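Local coordinates for extracellular haem-binding protein (PDB 3FPW), which is an extracellular haem-binding protein, reported to degrade haem, whose oligomeric assembly is essential for interaction with its cognate two-component sensor kinase, at residues A[87-92]-A[106-111]. Numbering follows the deposited sequence.
Sequences HVSVAV and DGAGPQ. With PO4 (phosphate ion), chain F.
His87 meets the turn Asp106-Gly107 at the edge of an HbpS-like domain, where the entry to strand 89-94 of the antiparallel sheet lies against the loop joining strand 99-104 to helix 112-126; 196 Å² is buried between the two segments, both sides summed. The direct polar link is one hydrogen bond, His87 ND1 to Asp106 O at 3.0 Å. Its N-H...O angle of 135° is well short of straight, and the oxygen sits beside the ring edge, 25° out of the ring plane. A chi1 of -52° sets CG anti to the carbonyl carbon, beside the backbone N; an Fe(III) ion lies about 7 Å from the side chain. A water adds a second link, accepting from Gly109 N at 2.8 Å and lying 3.1 Å from His87 O, to which it can donate.

Van der Waals packing rests on the Ala108 methyl, whose CB is 3.7 Å from Val88 C and 3.9 Å from Ser89 OG. That hydroxyl is hydrogen-bonded to Ser112 at the start of helix 112-126.

Other subunits also grip the loop, Arg95 of a second subunit at Gly107 O and Leu67 of a third at Asp106 OD1. A phosphate, probably from the crystallisation liquor, takes the Gly107 N-H through O3, N to O3 2.6 Å.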
loop_
_atom_site.group_PDB
_atom_site.type_symbol
_atom_site.label_atom_id
_atom_site.label_comp_id
_atom_site.label_asym_id
_atom_site.label_seq_id
_atom_site.Cartn_x
_atom_site.Cartn_y
_atom_site.Cartn_z
ATOM N N HIS A 87 24.799 -15.428 -6.109
ATOM C CA HIS A 87 24.176 -14.945 -4.877
ATOM C C HIS A 87 22.715 -14.670 -5.155
ATOM O O HIS A 87 22.409 -13.723 -5.858
ATOM C CB HIS A 87 24.875 -13.646 -4.474
ATOM C CG HIS A 87 26.353 -13.793 -4.406
ATOM N ND1 HIS A 87 26.986 -14.364 -3.328
ATOM C CD2 HIS A 87 27.323 -13.498 -5.306
ATOM C CE1 HIS A 87 28.290 -14.396 -3.552
ATOM N NE2 HIS A 87 28.518 -13.880 -4.748
ATOM N N VAL A 88 21.820 -15.516 -4.644
ATOM C CA VAL A 88 20.424 -15.468 -5.088
ATOM C C VAL A 88 19.498 -15.472 -3.899
ATOM O O VAL A 88 19.898 -15.843 -2.792
ATOM C CB VAL A 88 20.050 -16.658 -5.997
ATOM C CG1 VAL A 88 20.960 -16.682 -7.252
ATOM C CG2 VAL A 88 20.073 -18.022 -5.231
ATOM N N SER A 89 18.269 -15.027 -4.121
ATOM C CA SER A 89 17.189 -15.301 -3.198
ATOM C C SER A 89 16.300 -16.353 -3.831
ATOM O O SER A 89 16.192 -16.439 -5.071
ATOM C CB SER A 89 16.346 -14.038 -2.905
ATOM O OG SER A 89 17.093 -13.030 -2.238
ATOM N N VAL A 90 15.625 -17.131 -2.988
ATOM C CA VAL A 90 14.792 -18.228 -3.467
ATOM C C VAL A 90 13.470 -18.184 -2.715
ATOM O O VAL A 90 13.431 -17.937 -1.506
ATOM C CB VAL A 90 15.484 -19.609 -3.258
ATOM C CG1 VAL A 90 14.611 -20.741 -3.800
ATOM C CG2 VAL A 90 16.834 -19.636 -3.958
ATOM N N ALA A 91 12.379 -18.398 -3.438
ATOM C CA ALA A 91 11.072 -18.475 -2.785
ATOM C C ALA A 91 10.343 -19.704 -3.247
ATOM O O ALA A 91 10.411 -20.054 -4.440
ATOM C CB ALA A 91 10.230 -17.253 -3.103
ATOM N N VAL A 92 9.570 -20.315 -2.343
ATOM C CA VAL A 92 8.625 -21.347 -2.777
ATOM C C VAL A 92 7.226 -20.851 -2.430
ATOM O O VAL A 92 6.961 -20.486 -1.282
ATOM C CB VAL A 92 8.903 -22.708 -2.093
ATOM C CG1 VAL A 92 7.889 -23.769 -2.517
ATOM C CG2 VAL A 92 10.351 -23.177 -2.368
ATOM N N ASP A 106 23.450 -15.019 0.891
ATOM C CA ASP A 106 24.476 -14.056 1.271
ATOM C C ASP A 106 24.886 -13.257 0.045
ATOM O O ASP A 106 25.222 -13.840 -0.978
ATOM C CB ASP A 106 25.710 -14.784 1.828
ATOM C CG ASP A 106 25.400 -15.662 3.065
ATOM O OD1 ASP A 106 24.444 -15.372 3.810
ATOM O OD2 ASP A 106 26.141 -16.644 3.299
ATOM N N GLY A 107 24.833 -11.935 0.138
ATOM C CA GLY A 107 25.281 -11.091 -0.961
ATOM C C GLY A 107 24.267 -10.910 -2.079
ATOM O O GLY A 107 24.555 -10.252 -3.070
ATOM N N ALA A 108 23.079 -11.481 -1.923
ATOM C CA ALA A 108 22.070 -11.367 -2.987
ATOM C C ALA A 108 21.580 -9.920 -3.105
ATOM O O ALA A 108 21.410 -9.243 -2.083
ATOM C CB ALA A 108 20.912 -12.302 -2.716
ATOM N N GLY A 109 21.347 -9.435 -4.328
ATOM C CA GLY A 109 20.880 -8.061 -4.491
ATOM C C GLY A 109 19.548 -7.824 -3.803
ATOM O O GLY A 109 18.758 -8.745 -3.620
ATOM N N PRO A 110 19.279 -6.569 -3.414
ATOM C CA PRO A 110 18.111 -6.299 -2.603
ATOM C C PRO A 110 16.823 -6.430 -3.393
ATOM O O PRO A 110 15.751 -6.578 -2.801
ATOM C CB PRO A 110 18.322 -4.859 -2.143
ATOM C CG PRO A 110 19.222 -4.241 -3.171
ATOM C CD PRO A 110 20.073 -5.369 -3.716
ATOM N N GLN A 111 16.930 -6.390 -4.713
ATOM C CA GLN A 111 15.754 -6.555 -5.564
ATOM C C GLN A 111 15.378 -8.032 -5.699
ATOM O O GLN A 111 14.283 -8.369 -6.163
ATOM C CB GLN A 111 16.057 -5.986 -6.960
ATOM C CG GLN A 111 16.649 -6.976 -7.956
ATOM C CD GLN A 111 18.026 -7.546 -7.638
ATOM O OE1 GLN A 111 18.436 -8.557 -8.247
ATOM N NE2 GLN A 111 18.731 -6.956 -6.694
HETATM P P PO4 F . 25.516 -10.583 3.588
HETATM O O1 PO4 F . 26.996 -10.670 3.266
HETATM O O2 PO4 F . 25.207 -9.320 4.373
HETATM O O3 PO4 F . 24.712 -10.547 2.302
HETATM O O4 PO4 F . 25.121 -11.794 4.409
HETATM O O HOH W 1 22.477 -10.743 -6.572
#